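Local coordinates for protein mercuric reductase (Metallosphaera sedula, PDB 4YWO) that probably reduces mercuric ion to elemental mercury with NADPH, as an FAD-containing homodimer of the pyridine nucleotide-disulfide oxidoreductase family, at residues Arg223-Asn227 against Asp228-Val232; Leu373-Ser376 against Ser377-Lys380; Met393-Asn397 against Gly398-Gly402; Ser443-Leu446 against Val447-Phe451. All coordinates share one frame; numbering follows the deposited sequence.

Contact 1. Residues Arg223-Asn227 against Asp228-Val232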
loop_
_atom_site.group_PDB
_atom_site.type_symbol
_atom_site.label_atom_id
_atom_site.label_comp_id
_atom_site.label_asym_id
_atom_site.label_seq_id
_atom_site.Cartn_x
_atom_site.Cartn_y
_atom_site.Cartn_z
ATOM N N ARG A 223 2.884 16.471 -15.779
ATOM C CA ARG A 223 1.565 16.839 -15.345
ATOM C C ARG A 223 1.505 17.103 -13.853
ATOM O O ARG A 223 0.842 18.076 -13.406
ATOM C CB ARG A 223 0.570 15.749 -15.654
ATOM C CG ARG A 223 0.386 15.586 -17.120
ATOM C CD ARG A 223 -0.604 14.467 -17.287
ATOM N NE ARG A 223 -1.069 14.364 -18.679
ATOM C CZ ARG A 223 -1.458 13.255 -19.223
ATOM N NH1 ARG A 223 -1.550 12.123 -18.526
ATOM N NH2 ARG A 223 -1.827 13.253 -20.519
ATOM N N ILE A 224 2.227 16.254 -13.094
ATOM C CA ILE A 224 2.297 16.403 -11.630
ATOM C C ILE A 224 2.922 17.698 -11.282
ATOM O O ILE A 224 2.401 18.443 -10.439
ATOM C CB ILE A 224 2.968 15.206 -10.973
ATOM C CG1 ILE A 224 2.080 13.966 -11.228
ATOM C CG2 ILE A 224 3.129 15.442 -9.450
ATOM C CD1 ILE A 224 2.807 12.639 -10.993
ATOM N N MET A 225 4.043 18.001 -11.905
ATOM C CA MET A 225 4.671 19.296 -11.646
ATOM C C MET A 225 3.819 20.523 -12.001
ATOM O O MET A 225 3.670 21.452 -11.182
ATOM C CB MET A 225 5.983 19.356 -12.347
ATOM C CG MET A 225 7.086 18.389 -11.899
ATOM S SD MET A 225 7.612 18.569 -10.169
ATOM C CE MET A 225 6.534 17.355 -9.357
ATOM N N GLU A 226 3.243 20.443 -13.187
ATOM C CA GLU A 226 2.416 21.551 -13.683
ATOM C C GLU A 226 1.198 21.718 -12.890
ATOM O O GLU A 226 0.793 22.920 -12.641
ATOM C CB GLU A 226 2.163 21.383 -15.166
ATOM C CG GLU A 226 3.479 21.607 -15.950
ATOM C CD GLU A 226 3.369 21.484 -17.481
ATOM O OE1 GLU A 226 2.340 20.950 -17.964
ATOM O OE2 GLU A 226 4.370 21.860 -18.201
ATOM N N ASN A 227 0.646 20.646 -12.339
ATOM C CA ASN A 227 -0.549 20.741 -11.484
ATOM C C ASN A 227 -0.257 21.548 -10.198
ATOM O O ASN A 227 -1.161 22.114 -9.621
ATOM C CB ASN A 227 -1.119 19.333 -11.140
ATOM C CG ASN A 227 -1.824 18.645 -12.306
ATOM O OD1 ASN A 227 -2.113 19.242 -13.362
ATOM N ND2 ASN A 227 -2.095 17.329 -12.122
ATOM N N ASP A 228 0.995 21.635 -9.754
ATOM C CA ASP A 228 1.323 22.478 -8.595
ATOM C C ASP A 228 1.987 23.780 -8.991
ATOM O O ASP A 228 2.549 24.495 -8.172
ATOM C CB ASP A 228 2.247 21.763 -7.631
ATOM C CG ASP A 228 1.464 21.092 -6.486
ATOM O OD1 ASP A 228 0.465 21.621 -6.003
ATOM O OD2 ASP A 228 1.901 20.056 -6.075
ATOM N N GLY A 229 1.918 24.129 -10.229
ATOM C CA GLY A 229 2.396 25.421 -10.647
ATOM C C GLY A 229 3.862 25.488 -10.906
ATOM O O GLY A 229 4.401 26.567 -11.058
ATOM N N VAL A 230 4.536 24.371 -11.013
ATOM C CA VAL A 230 5.919 24.382 -11.373
ATOM C C VAL A 230 6.057 24.606 -12.878
ATOM O O VAL A 230 5.370 23.965 -13.663
ATOM C CB VAL A 230 6.604 23.012 -11.001
ATOM C CG1 VAL A 230 8.048 22.957 -11.434
ATOM C CG2 VAL A 230 6.505 22.697 -9.530
ATOM N N ALA A 231 7.011 25.418 -13.271
ATOM C CA ALA A 231 7.366 25.689 -14.685
ATOM C C ALA A 231 8.409 24.613 -15.031
ATOM O O ALA A 231 9.462 24.510 -14.399
ATOM C CB ALA A 231 8.036 27.066 -14.823
ATOM N N VAL A 232 8.063 23.765 -15.988
ATOM C CA VAL A 232 8.921 22.699 -16.396
ATOM C C VAL A 232 9.527 23.102 -17.691
ATOM O O VAL A 232 8.763 23.270 -18.675
ATOM C CB VAL A 232 8.110 21.403 -16.520
ATOM C CG1 VAL A 232 9.050 20.340 -17.065
ATOM C CG2 VAL A 232 7.588 20.984 -15.146
HETATM O O HOH W 1 3.736 18.889 -7.805
#

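Contact 2. Residues Leu373-Ser376 against Ser377-Lys380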
loop_
_atom_site.group_PDB
_atom_site.type_symbol
_atom_site.label_atom_id
_atom_site.label_comp_id
_atom_site.label_asym_id
_atom_site.label_seq_id
_atom_site.Cartn_x
_atom_site.Cartn_y
_atom_site.Cartn_z
ATOM N N LEU A 373 -2.868 -0.201 -17.619
ATOM C CA LEU A 373 -4.185 0.051 -17.051
ATOM C C LEU A 373 -4.239 1.533 -16.585
ATOM O O LEU A 373 -3.390 1.979 -15.767
ATOM C CB LEU A 373 -4.373 -0.788 -15.798
ATOM C CG LEU A 373 -5.729 -0.692 -15.089
ATOM C CD1 LEU A 373 -6.750 -1.556 -15.748
ATOM C CD2 LEU A 373 -5.567 -1.072 -13.595
ATOM N N PRO A 374 -5.205 2.359 -17.022
ATOM C CA PRO A 374 -5.337 3.698 -16.457
ATOM C C PRO A 374 -5.807 3.694 -15.026
ATOM O O PRO A 374 -6.745 2.927 -14.704
ATOM C CB PRO A 374 -6.443 4.352 -17.298
ATOM C CG PRO A 374 -7.043 3.285 -18.059
ATOM C CD PRO A 374 -6.261 2.043 -18.033
ATOM N N MET A 375 -5.277 4.597 -14.193
ATOM C CA MET A 375 -5.764 4.673 -12.862
ATOM C C MET A 375 -7.225 5.136 -12.751
ATOM O O MET A 375 -7.917 4.800 -11.819
ATOM C CB MET A 375 -4.826 5.668 -12.159
ATOM C CG MET A 375 -4.844 5.742 -10.724
ATOM S SD MET A 375 -4.645 4.206 -9.762
ATOM C CE MET A 375 -3.082 3.573 -10.003
ATOM N N SER A 376 -7.725 5.805 -13.761
ATOM C CA SER A 376 -9.081 6.273 -13.801
ATOM C C SER A 376 -10.037 5.090 -13.805
ATOM O O SER A 376 -11.177 5.346 -13.383
ATOM C CB SER A 376 -9.239 7.175 -15.071
ATOM O OG SER A 376 -9.095 6.421 -16.202
ATOM N N SER A 377 -9.603 3.863 -14.177
ATOM C CA SER A 377 -10.358 2.573 -14.192
ATOM C C SER A 377 -10.357 1.876 -12.805
ATOM O O SER A 377 -11.022 0.823 -12.682
ATOM C CB SER A 377 -9.743 1.552 -15.105
ATOM O OG SER A 377 -9.995 2.007 -16.484
ATOM N N VAL A 378 -9.635 2.393 -11.827
ATOM C CA VAL A 378 -9.513 1.711 -10.538
ATOM C C VAL A 378 -10.527 2.276 -9.578
ATOM O O VAL A 378 -10.516 3.509 -9.316
ATOM C CB VAL A 378 -8.039 1.885 -10.046
ATOM C CG1 VAL A 378 -7.818 1.253 -8.688
ATOM C CG2 VAL A 378 -7.092 1.216 -11.040
ATOM N N ALA A 379 -11.455 1.472 -9.020
ATOM C CA ALA A 379 -12.509 2.042 -8.214
ATOM C C ALA A 379 -11.996 2.915 -7.111
ATOM O O ALA A 379 -12.504 3.979 -6.906
ATOM C CB ALA A 379 -13.368 0.944 -7.561
ATOM N N LYS A 380 -10.973 2.450 -6.369
ATOM C CA LYS A 380 -10.568 3.239 -5.237
ATOM C C LYS A 380 -10.045 4.625 -5.667
ATOM O O LYS A 380 -10.203 5.610 -4.996
ATOM C CB LYS A 380 -9.484 2.494 -4.395
ATOM C CG LYS A 380 -9.123 3.215 -3.101
ATOM C CD LYS A 380 -10.380 3.456 -2.233
ATOM C CE LYS A 380 -10.190 3.784 -0.768
ATOM N NZ LYS A 380 -9.633 2.619 -0.023
HETATM O O HOH W 2 -10.724 4.551 -17.220
#

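Contact 3. Residues Met393-Asn397 against Gly398-Gly402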
loop_
_atom_site.group_PDB
_atom_site.type_symbol
_atom_site.label_atom_id
_atom_site.label_comp_id
_atom_site.label_asym_id
_atom_site.label_seq_id
_atom_site.Cartn_x
_atom_site.Cartn_y
_atom_site.Cartn_z
ATOM N N MET A 393 2.535 -3.263 -16.572
ATOM C CA MET A 393 3.083 -4.579 -16.217
ATOM C C MET A 393 3.771 -5.187 -17.409
ATOM O O MET A 393 3.226 -5.074 -18.532
ATOM C CB MET A 393 1.997 -5.479 -15.634
ATOM C CG MET A 393 2.434 -6.897 -15.152
ATOM S SD MET A 393 1.126 -7.805 -14.371
ATOM C CE MET A 393 1.148 -7.031 -12.764
ATOM N N VAL A 394 4.950 -5.726 -17.207
ATOM C CA VAL A 394 5.749 -6.306 -18.266
ATOM C C VAL A 394 6.065 -7.750 -17.955
ATOM O O VAL A 394 6.454 -8.066 -16.825
ATOM C CB VAL A 394 7.066 -5.561 -18.428
ATOM C CG1 VAL A 394 7.912 -6.129 -19.552
ATOM C CG2 VAL A 394 6.928 -4.043 -18.553
ATOM N N THR A 395 5.818 -8.671 -18.917
ATOM C CA THR A 395 6.104 -10.107 -18.637
ATOM C C THR A 395 7.123 -10.579 -19.659
ATOM O O THR A 395 7.203 -10.050 -20.752
ATOM C CB THR A 395 4.889 -11.054 -18.700
ATOM O OG1 THR A 395 4.347 -11.026 -20.071
ATOM C CG2 THR A 395 3.784 -10.619 -17.712
ATOM N N MET A 396 7.954 -11.571 -19.278
ATOM C CA MET A 396 8.967 -12.140 -20.205
ATOM C C MET A 396 8.787 -13.646 -19.995
ATOM O O MET A 396 8.874 -14.149 -18.877
ATOM C CB MET A 396 10.339 -11.624 -19.812
ATOM C CG MET A 396 11.504 -12.577 -20.144
ATOM S SD MET A 396 11.679 -12.283 -21.884
ATOM C CE MET A 396 12.863 -10.928 -21.595
ATOM N N ASN A 397 8.450 -14.346 -21.083
ATOM C CA ASN A 397 8.148 -15.773 -21.024
ATOM C C ASN A 397 7.091 -16.152 -20.015
ATOM O O ASN A 397 7.158 -17.190 -19.344
ATOM C CB ASN A 397 9.469 -16.539 -20.880
ATOM C CG ASN A 397 10.216 -16.478 -22.160
ATOM O OD1 ASN A 397 9.552 -16.443 -23.189
ATOM N ND2 ASN A 397 11.550 -16.282 -22.133
ATOM N N GLY A 398 6.125 -15.268 -19.859
ATOM C CA GLY A 398 4.986 -15.443 -19.050
ATOM C C GLY A 398 5.210 -15.107 -17.563
ATOM O O GLY A 398 4.299 -15.199 -16.818
ATOM N N ARG A 399 6.398 -14.676 -17.234
ATOM C CA ARG A 399 6.677 -14.255 -15.780
ATOM C C ARG A 399 6.706 -12.741 -15.714
ATOM O O ARG A 399 7.275 -12.052 -16.575
ATOM C CB ARG A 399 7.940 -14.842 -15.260
ATOM C CG ARG A 399 8.003 -16.357 -15.404
ATOM C CD ARG A 399 9.227 -16.883 -14.676
ATOM N NE ARG A 399 9.360 -18.349 -14.864
ATOM C CZ ARG A 399 9.770 -18.918 -15.959
ATOM N NH1 ARG A 399 10.200 -18.196 -17.005
ATOM N NH2 ARG A 399 9.894 -20.246 -15.987
ATOM N N ILE A 400 6.144 -12.220 -14.639
ATOM C CA ILE A 400 6.197 -10.740 -14.406
ATOM C C ILE A 400 7.611 -10.347 -14.108
ATOM O O ILE A 400 8.287 -10.927 -13.178
ATOM C CB ILE A 400 5.283 -10.377 -13.287
ATOM C CG1 ILE A 400 3.811 -10.725 -13.597
ATOM C CG2 ILE A 400 5.400 -8.858 -12.959
ATOM C CD1 ILE A 400 2.841 -10.848 -12.468
ATOM N N VAL A 401 8.147 -9.454 -14.892
ATOM C CA VAL A 401 9.415 -8.901 -14.745
ATOM C C VAL A 401 9.571 -7.400 -14.518
ATOM O O VAL A 401 10.691 -6.902 -14.276
ATOM C CB VAL A 401 10.395 -9.332 -15.856
ATOM C CG1 VAL A 401 10.517 -10.866 -15.916
ATOM C CG2 VAL A 401 10.035 -8.748 -17.212
ATOM N N GLY A 402 8.477 -6.649 -14.633
ATOM C CA GLY A 402 8.545 -5.217 -14.379
ATOM C C GLY A 402 7.153 -4.755 -14.072
ATOM O O GLY A 402 6.144 -5.178 -14.651
HETATM O O HOH W 3 5.477 -12.902 -21.641
HETATM O O HOH W 4 10.865 -15.232 -17.291
#

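Contact 4. Residues Ser443-Leu446 against Val447-Phe451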
loop_
_atom_site.group_PDB
_atom_site.type_symbol
_atom_site.label_atom_id
_atom_site.label_comp_id
_atom_site.label_asym_id
_atom_site.label_seq_id
_atom_site.Cartn_x
_atom_site.Cartn_y
_atom_site.Cartn_z
ATOM N N SER A 443 -5.177 -2.703 -8.400
ATOM C CA SER A 443 -4.702 -2.373 -9.763
ATOM C C SER A 443 -3.649 -3.360 -10.276
ATOM O O SER A 443 -3.587 -3.599 -11.486
ATOM C CB SER A 443 -4.161 -0.964 -9.855
ATOM O OG SER A 443 -2.992 -0.857 -9.063
ATOM N N LEU A 444 -2.890 -4.018 -9.419
ATOM C CA LEU A 444 -1.927 -5.062 -9.851
ATOM C C LEU A 444 -2.661 -6.257 -10.455
ATOM O O LEU A 444 -2.239 -6.795 -11.446
ATOM C CB LEU A 444 -1.048 -5.523 -8.678
ATOM C CG LEU A 444 -0.147 -4.389 -8.183
ATOM C CD1 LEU A 444 0.562 -4.856 -6.924
ATOM C CD2 LEU A 444 0.925 -4.045 -9.195
ATOM N N ARG A 445 -3.799 -6.621 -9.874
ATOM C CA ARG A 445 -4.560 -7.735 -10.421
ATOM C C ARG A 445 -5.345 -7.259 -11.654
ATOM O O ARG A 445 -5.451 -7.993 -12.610
ATOM C CB ARG A 445 -5.483 -8.318 -9.312
ATOM C CG ARG A 445 -6.422 -9.442 -9.788
ATOM C CD ARG A 445 -7.102 -10.181 -8.600
ATOM N NE ARG A 445 -7.897 -11.259 -9.142
ATOM C CZ ARG A 445 -9.053 -11.096 -9.739
ATOM N NH1 ARG A 445 -9.609 -9.883 -9.876
ATOM N NH2 ARG A 445 -9.636 -12.180 -10.218
ATOM N N LEU A 446 -5.812 -6.013 -11.677
ATOM C CA LEU A 446 -6.539 -5.536 -12.842
ATOM C C LEU A 446 -5.696 -5.435 -14.023
ATOM O O LEU A 446 -6.141 -5.799 -15.199
ATOM C CB LEU A 446 -7.176 -4.185 -12.533
ATOM C CG LEU A 446 -8.268 -4.157 -11.449
ATOM C CD1 LEU A 446 -8.604 -2.744 -11.049
ATOM C CD2 LEU A 446 -9.480 -4.970 -11.963
ATOM N N VAL A 447 -4.453 -4.987 -13.881
ATOM C CA VAL A 447 -3.599 -5.003 -15.054
ATOM C C VAL A 447 -3.234 -6.400 -15.497
ATOM O O VAL A 447 -3.031 -6.661 -16.698
ATOM C CB VAL A 447 -2.345 -4.077 -14.876
ATOM C CG1 VAL A 447 -1.330 -4.635 -13.926
ATOM C CG2 VAL A 447 -1.689 -3.701 -16.206
ATOM N N ALA A 448 -3.080 -7.335 -14.571
ATOM C CA ALA A 448 -2.880 -8.774 -14.923
ATOM C C ALA A 448 -4.072 -9.280 -15.791
ATOM O O ALA A 448 -3.810 -10.048 -16.802
ATOM C CB ALA A 448 -2.757 -9.606 -13.630
ATOM N N LEU A 449 -5.271 -8.924 -15.438
ATOM C CA LEU A 449 -6.492 -9.324 -16.173
ATOM C C LEU A 449 -6.460 -8.780 -17.629
ATOM O O LEU A 449 -7.032 -9.368 -18.568
ATOM C CB LEU A 449 -7.721 -8.852 -15.489
ATOM C CG LEU A 449 -8.132 -9.653 -14.257
ATOM C CD1 LEU A 449 -9.159 -8.883 -13.502
ATOM C CD2 LEU A 449 -8.711 -11.007 -14.644
ATOM N N ALA A 450 -5.743 -7.672 -17.814
ATOM C CA ALA A 450 -5.631 -7.026 -19.142
ATOM C C ALA A 450 -4.864 -7.843 -20.125
ATOM O O ALA A 450 -4.938 -7.519 -21.351
ATOM C CB ALA A 450 -5.043 -5.626 -19.048
ATOM N N PHE A 451 -4.143 -8.892 -19.722
ATOM C CA PHE A 451 -3.280 -9.662 -20.560
ATOM C C PHE A 451 -4.130 -10.502 -21.489
ATOM O O PHE A 451 -3.823 -10.625 -22.657
ATOM C CB PHE A 451 -2.220 -10.479 -19.851
ATOM C CG PHE A 451 -1.004 -9.618 -19.505
ATOM C CD1 PHE A 451 -1.104 -8.726 -18.449
ATOM C CD2 PHE A 451 0.121 -9.494 -20.324
ATOM C CE1 PHE A 451 -0.066 -7.928 -18.180
ATOM C CE2 PHE A 451 1.192 -8.740 -20.037
ATOM C CZ PHE A 451 1.095 -7.833 -18.920
#

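Contact 1. Residues Arg223-Asn227 against Asp228-Val232
M225 and V230 meet where helix 215-227 ends and the chain turns toward strand 231-233. Three backbone hydrogen bonds make the turn. M225 O takes two of them. M225 O accepts from V230 N at 3.0 Å and from D228 N at 3.0 Å. The two donors come to M225 O from opposite faces of its carbonyl plane. G229 N gives the third, to E226 O at 2.9 Å and 157° at the hydrogen. G229 has positive phi, 84°, and here the chain leaves the helical path.

The apolar contacts lie on the buried side. M225 CB packs on V230 CB at 3.9 Å and on V232 CG2 at 3.6 Å. V232 CG2 stands anti to its own carbonyl carbon, which sets this methyl against M225. The side chains of M225 and V232 cross at about a right angle. I202 of strand 199-203 also touches M225 and V230.

Polar side chains mark the outer part. One water donates to both I224 O and D228 OD2, at 3.0 Å and 2.8 Å. It ties the D228 carboxylate to a carbonyl of the last helical turns. D228 OD2 also forms a salt bridge with R195. The aliphatic CG of E226 lies 3.8 Å from V230 O, while E226 OE2 forms a salt bridge with R222.

The 6→1 bond from V230 N to M225 O, with the G229 N to E226 O bond inside it, is a Schellman motif with G229 at C-prime. It ends the helix of the beta-alpha-beta unit formed by strand 199-203, helix 215-227 and strand 231-233.

Contact 2. Residues Leu373-Ser376 against Ser377-Lys380
S377 N and V378 N turn back onto the carbonyls of P374 and M375 in two successive i to i+3 bonds. The backbone leaves strand 368-374, outermost within this chain in the antiparallel sheet, and makes a short 3-10 turn. It then enters helix 379-383, with V378 at the N-cap position. S377 N donates to P374 O at 3.1 Å. V378 N donates to M375 O at 3.0 Å, nearly straight at 163°. This connection belongs to the dimerisation domain. At the start of the helix, A379 packs on M99 of the second subunit, and K380 packs on F346 of the second subunit.

The side chains form an apolar group around V378. V378 CG2 touches L373 CD2 at 3.8 Å, and the two side chains cross at about a right angle. L373 CG is anti to the backbone N (chi1 -178°), which lets CD2 reach the valine. On another side, M375 SD lies 4.1 Å from the same V378 CG2. The M375 chain is bent at both chi2 and chi3, which folds the sulfur back to this methyl. S443 of helix 442-449 also packs on V378, and the same helix touches L373.

The serines lie on the outer side of the turn. The S377 hydroxyl rests beside the proline ring, with S377 OG 3.6 Å from P374 CG. A single water bridges the two serine hydroxyls, 2.7 Å from S376 OG and 2.7 Å from S377 OG.

Contact 3. Residues Met393-Asn397 against Gly398-Gly402
A two-residue beta hairpin joins strands 390-396 and 399-407 in the antiparallel sheet of the dimerisation domain. M396 and R399 pair at its end. M396 N donates to R399 O at 2.8 Å, and R399 N returns the bond to M396 O at 3.0 Å. N397 and G398 fill the type I' turn between them, both with positive phi.

A classic beta bulge follows. V401 and G402 both face V394. V401 N gives V394 O a good bond, 2.9 Å and 163°, whereas the bond from G402 N is weak. V394 N donates in turn to G402 O at 2.9 Å.

T395 and I400 form the non-hydrogen-bonded pair, and their side chains share one face of the sheet. I400 also meets M393 there, with M393 SD 4.0 Å from I400 CD1. L430 of helix 427-431 packs on I400. V401 CG2 sits between its own backbone N and carbonyl carbon (chi1 -57° for CG1), and from there it lies against M396 CB at 3.9 Å. It also touches V394 CG1.

Two waters bridge polar atoms at the turn. One accepts from G398 N and bonds T395 OG1. The other donates to M396 O and lies in the plane of the R399 guanidinium, at its edge, accepting from R399 NH1 at 3.1 Å.

Contact 4. Residues Ser443-Leu446 against Val447-Phe451
This is a contact along one helix, between successive turns of helix 442-449 near the C-terminal end of the modelled chain. R445 and L449 carry much of its side-chain part. The backbone runs in i to i+4 hydrogen bonds. V447 N donates to S443 O at 2.9 Å and 166°. A448 N donates to L444 O at 3.3 Å, and L449 N to R445 O at 3.0 Å. The next bond, from A450 N to L446 O, is weak, with 130° at the hydrogen.

R445 stretches out from the helix, with CG anti to the backbone N and the chain extended to NE. R445 NH1 comes to 3.8 Å from L449 CD1, and the two side chains cross at an angle. R445 NE donates to I431 O, and R445 NH2 is also hydrogen-bonded outside these residues. L446 CD2 touches the same L449 methyl, CD1, at 4.2 Å. L449 is thus met by the residues three and four positions before it.

V447 is buried against the sheet. V447 CG1 lies between the backbone N and the carbonyl carbon (chi1 72°). In this position V447 CG1 is 3.4 Å from L444 O and 3.5 Å from S443 O.

The helix lies against the sheet of the dimerisation domain. S443 and V447 rest on V391 of strand 390-396 and on L373 of strand 368-374. A448 and L449 face helix 427-431 through I431, and R445 packs on R319 of the second subunit.

From the N terminus, contact 1 comes first and closes the turn between helix 215-227 and strand 231-233. The other three follow in the dimerisation part of the chain. Contact 2 turns strand 368-374 into helix 379-383. Contact 3 closes the hairpin of strands 390-396 and 399-407. Contact 4 lies within helix 442-449. The four run in series, with none nested or crossed. Contact 1 stands apart, its centre about 22 Å from that of contact 2. Contact 4 joins contacts 2 and 3: L446 CB touches L373 CD2 of contact 2 at 3.7 Å, and F451 CZ lies 3.5 Å from M393 O of contact 3.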